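Molinate hydrolase (Gulosibacter molinativorax, PDB 4UB9) hydrolyses the thiocarbamate herbicide molinate as a zinc-binding member of the amidohydrolase family. Local coordinates at residues F58-G62 / R63-V67; K411-P415 / M416-L420; R431-E435 / L436-D440. All coordinates share one frame; numbering follows the deposited sequence.

Interaction 1. Residues F58-G62 / R63-V67; sequences FIEDG and RITKV
F58 faces two residues of the returning strand, T65 and K66, and its carbonyl does most of the gripping. F58 O takes T65 N at 2.8 Å in the carbonyl plane and K66 N at 3.2 Å. A third donor, T65 OG1, reaches the same oxygen at 3.3 Å from well above that plane. F58 N closes the pair on K66 O, and the CB atoms of F58 and K66 meet on the same sheet face. T65 OG1 sits between its own backbone N and carbonyl carbon (chi1 56°), a rotation that also lays the hydroxyl at the ring edge of F58, 3.0 Å from CD2 and near the ring plane. I59 points to the other face, where its CG1 packs on CG1 of I64 at 4.0 Å, both isoleucines buried; I59 CA also directs a C-H toward R63 O. E60 returns to the face of F58. Its backbone N gives R63 O a nearly straight bond of 2.9 Å, while R63 N approaches E60 O from above the carbonyl plane. E60 CB rests against T65 CG2 at 3.7 Å, the two side chains crossing at about a right angle. D61 and G62 make the bend, both with positive phi; D61 N is also bonded to T35 OG1. At G62 a side chain would jam against the preceding carbonyl oxygen. On its far flank, strand 55-60 pairs with strand 36-39. The whole is a beta hairpin with a two-residue loop in a type I' turn from E60 to R63, and a classic beta bulge at T65 and K66 opposite F58.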
# COMPACT_ATOMS: atom_id res chain seq x y z
N PHE A 58 -2.56 -3.99 -60.11
CA PHE A 58 -2.45 -5.38 -60.47
C PHE A 58 -1.33 -6.02 -59.70
O PHE A 58 -0.17 -5.58 -59.74
CB PHE A 58 -2.22 -5.57 -61.98
CG PHE A 58 -2.32 -7.00 -62.44
CD1 PHE A 58 -3.55 -7.59 -62.60
CD2 PHE A 58 -1.19 -7.74 -62.75
CE1 PHE A 58 -3.67 -8.90 -63.02
CE2 PHE A 58 -1.29 -9.05 -63.19
CZ PHE A 58 -2.54 -9.64 -63.32
N ILE A 59 -1.69 -7.11 -59.04
CA ILE A 59 -0.77 -7.85 -58.19
C ILE A 59 -0.66 -9.27 -58.67
O ILE A 59 -1.66 -9.92 -58.92
CB ILE A 59 -1.21 -7.86 -56.70
CG1 ILE A 59 -1.27 -6.43 -56.16
CG2 ILE A 59 -0.27 -8.71 -55.86
CD1 ILE A 59 -2.35 -6.24 -55.10
N GLU A 60 0.57 -9.74 -58.72
CA GLU A 60 0.89 -11.05 -59.22
C GLU A 60 1.90 -11.73 -58.28
O GLU A 60 2.98 -11.22 -58.05
CB GLU A 60 1.49 -10.88 -60.60
CG GLU A 60 1.39 -12.08 -61.49
CD GLU A 60 2.01 -11.82 -62.86
OE1 GLU A 60 2.76 -12.69 -63.37
OE2 GLU A 60 1.76 -10.73 -63.42
N ASP A 61 1.53 -12.88 -57.75
CA ASP A 61 2.37 -13.63 -56.82
C ASP A 61 2.90 -12.79 -55.65
O ASP A 61 4.08 -12.82 -55.31
CB ASP A 61 3.53 -14.28 -57.58
CG ASP A 61 3.06 -15.42 -58.48
OD1 ASP A 61 1.84 -15.67 -58.54
OD2 ASP A 61 3.89 -16.08 -59.11
N GLY A 62 2.00 -12.01 -55.06
CA GLY A 62 2.32 -11.20 -53.89
C GLY A 62 2.90 -9.83 -54.15
O GLY A 62 2.86 -8.98 -53.29
N ARG A 63 3.40 -9.60 -55.35
CA ARG A 63 4.04 -8.33 -55.73
C ARG A 63 3.24 -7.50 -56.73
O ARG A 63 2.66 -8.04 -57.69
CB ARG A 63 5.43 -8.57 -56.31
CG ARG A 63 6.59 -8.25 -55.37
CD ARG A 63 6.93 -9.42 -54.45
NE ARG A 63 8.01 -9.25 -53.45
CZ ARG A 63 8.52 -8.11 -52.97
NH1 ARG A 63 8.14 -6.90 -53.36
NH2 ARG A 63 9.47 -8.18 -52.06
N ILE A 64 3.20 -6.19 -56.50
CA ILE A 64 2.56 -5.26 -57.40
C ILE A 64 3.35 -5.26 -58.70
O ILE A 64 4.55 -4.97 -58.70
CB ILE A 64 2.48 -3.83 -56.84
CG1 ILE A 64 1.60 -3.76 -55.60
CG2 ILE A 64 1.89 -2.88 -57.88
CD1 ILE A 64 1.67 -2.46 -54.83
N THR A 65 2.67 -5.57 -59.79
CA THR A 65 3.29 -5.56 -61.15
C THR A 65 2.81 -4.41 -62.03
O THR A 65 3.55 -3.97 -62.89
CB THR A 65 3.06 -6.88 -61.91
OG1 THR A 65 1.66 -7.15 -61.99
CG2 THR A 65 3.76 -8.03 -61.22
N LYS A 66 1.62 -3.90 -61.79
CA LYS A 66 1.09 -2.83 -62.60
C LYS A 66 0.22 -1.87 -61.83
O LYS A 66 -0.63 -2.27 -61.05
CB LYS A 66 0.25 -3.42 -63.73
CG LYS A 66 0.97 -3.53 -65.06
CD LYS A 66 0.45 -4.66 -65.93
CE LYS A 66 0.92 -4.48 -67.37
NZ LYS A 66 1.52 -5.73 -67.90
N VAL A 67 0.39 -0.59 -62.13
CA VAL A 67 -0.48 0.46 -61.60
C VAL A 67 -0.73 1.47 -62.70
O VAL A 67 0.19 2.08 -63.22
CB VAL A 67 0.17 1.24 -60.45
CG1 VAL A 67 -0.77 2.32 -59.92
CG2 VAL A 67 0.56 0.28 -59.35

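Interaction 2. Residues K411-P415 / M416-L420; sequences KGMDP and MAAIL
D414 caps the N-terminus of helix 415-421, its side chain lying beside that of M416 and pointing the same way. The capping bonds are weak: D414 OD2 accepts from M416 N at 3.2 Å, through a strongly bent hydrogen bond, and from A417 N at 3.4 Å. The carboxylate is brought under these first-turn amides by a chi1 of 177°, which sets CG opposite the backbone N. Its negative charge lies by the amides of the helix start, where the helix dipole would probably favour it. Past the cap, regular helical bonding takes over: A418 N meets D414 O at 2.9 Å almost in line with the carbonyl, and I419 N follows on P415 O at 3.1 Å. P415 opens the helix, where its lack of an amide hydrogen costs no bond within the turn. Apolar contact comes from M413, whose extended chain runs back over the first turn on the side of A417 and A418. Its sulfur lies 3.8 Å from A418 CA, and its methyl CE touches A417 CB at 4.0 Å. M408 of helix 400-410 and I362 of helix 353-363 pack on the same methionine, wedging it between three helices. Upstream, G412 is the positive-phi residue of the Schellman motif that ends helix 400-410, so only a short link separates one helix end from the next helix start. The tightest side-chain approach at the cap is D414 OD2 against M416 CB, at 3.2 Å.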
# COMPACT_ATOMS: atom_id res chain seq x y z
N LYS A 411 -5.94 18.48 -34.52
CA LYS A 411 -4.90 19.42 -34.13
C LYS A 411 -4.32 20.18 -35.31
O LYS A 411 -3.32 20.86 -35.16
CB LYS A 411 -3.76 18.69 -33.44
CG LYS A 411 -4.15 18.07 -32.11
CD LYS A 411 -3.00 17.26 -31.57
CE LYS A 411 -3.47 16.00 -30.87
NZ LYS A 411 -4.14 16.32 -29.61
N GLY A 412 -4.89 19.99 -36.49
CA GLY A 412 -4.47 20.77 -37.68
C GLY A 412 -3.69 19.99 -38.72
O GLY A 412 -3.27 20.53 -39.71
N MET A 413 -3.52 18.69 -38.52
CA MET A 413 -2.78 17.96 -39.50
C MET A 413 -3.64 17.82 -40.74
O MET A 413 -4.84 17.64 -40.68
CB MET A 413 -2.37 16.58 -39.02
CG MET A 413 -1.18 15.99 -39.79
SD MET A 413 -0.65 14.37 -39.20
CE MET A 413 0.98 14.24 -39.92
N ASP A 414 -2.97 17.90 -41.88
CA ASP A 414 -3.59 17.67 -43.14
C ASP A 414 -3.98 16.19 -43.27
O ASP A 414 -3.14 15.32 -43.10
CB ASP A 414 -2.62 18.07 -44.26
CG ASP A 414 -3.20 17.79 -45.64
OD1 ASP A 414 -4.21 18.46 -45.99
OD2 ASP A 414 -2.65 16.95 -46.41
N PRO A 415 -5.20 15.90 -43.76
CA PRO A 415 -5.58 14.51 -43.94
C PRO A 415 -4.64 13.67 -44.75
O PRO A 415 -4.43 12.49 -44.43
CB PRO A 415 -6.95 14.60 -44.65
CG PRO A 415 -7.53 15.87 -44.14
CD PRO A 415 -6.34 16.81 -43.94
N MET A 416 -4.11 14.21 -45.83
CA MET A 416 -3.19 13.42 -46.65
C MET A 416 -1.91 13.08 -45.84
O MET A 416 -1.36 11.99 -45.95
CB MET A 416 -2.80 14.15 -47.94
CG MET A 416 -1.90 13.30 -48.86
SD MET A 416 -2.82 11.87 -49.45
CE MET A 416 -1.70 10.97 -50.48
N ALA A 417 -1.41 14.06 -45.12
CA ALA A 417 -0.19 13.87 -44.33
C ALA A 417 -0.43 12.81 -43.19
O ALA A 417 0.42 11.99 -42.90
CB ALA A 417 0.28 15.20 -43.76
N ALA A 418 -1.60 12.87 -42.57
CA ALA A 418 -2.02 11.85 -41.65
C ALA A 418 -2.03 10.45 -42.26
O ALA A 418 -1.62 9.48 -41.62
CB ALA A 418 -3.41 12.15 -41.08
N ILE A 419 -2.50 10.32 -43.48
CA ILE A 419 -2.54 9.00 -44.12
C ILE A 419 -1.16 8.51 -44.36
O ILE A 419 -0.88 7.32 -44.23
CB ILE A 419 -3.32 9.03 -45.45
CG1 ILE A 419 -4.80 9.25 -45.15
CG2 ILE A 419 -3.17 7.71 -46.21
CD1 ILE A 419 -5.64 9.65 -46.34
N LEU A 420 -0.28 9.42 -44.78
CA LEU A 420 1.12 9.07 -45.00
C LEU A 420 1.81 8.68 -43.66
O LEU A 420 2.59 7.75 -43.65
CB LEU A 420 1.93 10.20 -45.64
CG LEU A 420 1.54 10.69 -47.04
CD1 LEU A 420 2.74 11.32 -47.72
CD2 LEU A 420 0.94 9.59 -47.90

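Interaction 3. Residues R431-E435 / L436-D440; sequences RKFDE and LGSID
K432 O gathers two amides at the turn, E435 N at 2.9 Å and L436 N at 3.0 Å, so that residues 432 to 436 form a single alpha-turn. It follows directly on R431, whose positive phi belongs to the Schellman motif ending helix 424-429, and it leads the chain away toward strand 447-450. L436 N comes nearly in line with the carbonyl of K432. L436 O receives the CA-H of F433, with CA to O 3.5 Å, and also lies 3.4 Å from ring atom CD1, oblique to the ring. A chi1 of -164° brings the F433 ring toward L436, G437 and S438. G437 O stands at the ring edge, close to its plane and 4.0 Å from CE1. S438 OG approaches CZ obliquely at 3.6 Å. K443 and K428 both make cation-pi contacts with this ring, and K443 NZ also bonds F433 O and S438 OG. An alanine in place of F433 would take away the ring that meets S438 and G437, and is likely to leave both lysines without their aromatic partner. G437 has a positive phi and would clash with the preceding carbonyl if it carried a CB. L436 holds CG between its backbone N and carbonyl carbon (chi1 60°), with CG 3.8 Å from K432 O. The buried leucine also packs on A427, V94 and T140, joining the turn to the helix before it and to strands 88-95 and 138-143. The hydroxyl of S438 donates to D440 OD2 at 2.9 Å, on the lone pair of that oxygen turned away from OD1.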
# COMPACT_ATOMS: atom_id res chain seq x y z
N ARG A 431 13.06 1.65 -42.55
CA ARG A 431 13.88 1.24 -43.74
C ARG A 431 13.27 0.02 -44.44
O ARG A 431 13.94 -0.92 -44.78
CB ARG A 431 15.36 1.06 -43.35
CG ARG A 431 15.90 2.35 -42.70
CD ARG A 431 17.41 2.55 -42.76
NE ARG A 431 18.13 1.46 -42.09
CZ ARG A 431 18.82 1.53 -40.94
NH1 ARG A 431 18.95 2.67 -40.25
NH2 ARG A 431 19.38 0.42 -40.47
N LYS A 432 11.94 0.07 -44.58
CA LYS A 432 11.18 -0.97 -45.25
C LYS A 432 10.42 -0.40 -46.43
O LYS A 432 9.62 -1.11 -47.03
CB LYS A 432 10.16 -1.59 -44.34
CG LYS A 432 10.72 -2.30 -43.12
CD LYS A 432 11.36 -3.60 -43.51
CE LYS A 432 11.90 -4.25 -42.27
NZ LYS A 432 12.50 -5.54 -42.66
N PHE A 433 10.70 0.83 -46.79
CA PHE A 433 9.93 1.49 -47.86
C PHE A 433 10.18 0.91 -49.26
O PHE A 433 9.37 1.07 -50.15
CB PHE A 433 10.18 2.99 -47.88
CG PHE A 433 9.17 3.77 -48.68
CD1 PHE A 433 7.82 3.67 -48.41
CD2 PHE A 433 9.59 4.59 -49.76
CE1 PHE A 433 6.89 4.38 -49.17
CE2 PHE A 433 8.67 5.32 -50.50
CZ PHE A 433 7.32 5.20 -50.23
N ASP A 434 11.30 0.23 -49.42
CA ASP A 434 11.57 -0.54 -50.65
C ASP A 434 10.55 -1.68 -50.83
O ASP A 434 10.31 -2.09 -51.93
CB ASP A 434 13.02 -1.07 -50.68
CG ASP A 434 13.37 -1.93 -49.44
OD1 ASP A 434 12.83 -1.70 -48.33
OD2 ASP A 434 14.22 -2.83 -49.58
N GLU A 435 9.92 -2.14 -49.76
CA GLU A 435 8.99 -3.26 -49.82
C GLU A 435 7.54 -3.01 -49.51
O GLU A 435 6.66 -3.76 -49.95
CB GLU A 435 9.44 -4.32 -48.87
CG GLU A 435 10.73 -4.91 -49.31
CD GLU A 435 10.74 -6.39 -49.08
OE1 GLU A 435 11.32 -7.12 -49.92
OE2 GLU A 435 10.18 -6.83 -48.06
N LEU A 436 7.26 -1.99 -48.72
CA LEU A 436 5.89 -1.72 -48.32
C LEU A 436 5.67 -0.27 -47.96
O LEU A 436 6.61 0.52 -47.95
CB LEU A 436 5.49 -2.64 -47.15
CG LEU A 436 6.33 -2.50 -45.86
CD1 LEU A 436 5.65 -1.56 -44.88
CD2 LEU A 436 6.58 -3.84 -45.23
N GLY A 437 4.41 0.07 -47.76
CA GLY A 437 4.01 1.42 -47.34
C GLY A 437 3.53 2.33 -48.45
O GLY A 437 3.13 3.47 -48.21
N SER A 438 3.62 1.85 -49.67
CA SER A 438 3.01 2.55 -50.81
C SER A 438 2.63 1.57 -51.91
O SER A 438 3.21 0.48 -52.05
CB SER A 438 3.92 3.64 -51.39
OG SER A 438 5.06 3.07 -52.05
N ILE A 439 1.72 2.04 -52.74
CA ILE A 439 1.35 1.32 -53.94
C ILE A 439 2.23 1.74 -55.13
O ILE A 439 2.11 2.83 -55.68
CB ILE A 439 -0.12 1.55 -54.25
CG1 ILE A 439 -0.94 0.89 -53.14
CG2 ILE A 439 -0.46 0.94 -55.61
CD1 ILE A 439 -2.43 1.18 -53.18
N ASP A 440 3.15 0.85 -55.46
CA ASP A 440 4.23 1.13 -56.42
C ASP A 440 4.70 -0.20 -56.95
O ASP A 440 4.79 -1.18 -56.21
CB ASP A 440 5.45 1.83 -55.78
CG ASP A 440 5.35 3.36 -55.80
OD1 ASP A 440 5.27 3.93 -56.91
OD2 ASP A 440 5.32 4.02 -54.73

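Overall arrangement
Interactions 1 and 3 touch, although some 370 residues separate them in sequence: R63 NH2 forms a salt bridge with E435 OE1 at 3.0 Å, I64 CB packs on D440 O at 3.6 Å, and V67 also reaches I439. Through these contacts, with centres 13 Å apart, the hairpin leans on the loop that leads into strand 447-450. Interaction 2 stands off from both, its nearest atoms about 6 Å from interaction 3 and about 13 Å from interaction 1. Interactions 2 and 3 are linked along the chain by helices 415-421 and 424-429. All three lie away from the zinc site at H282 and H302.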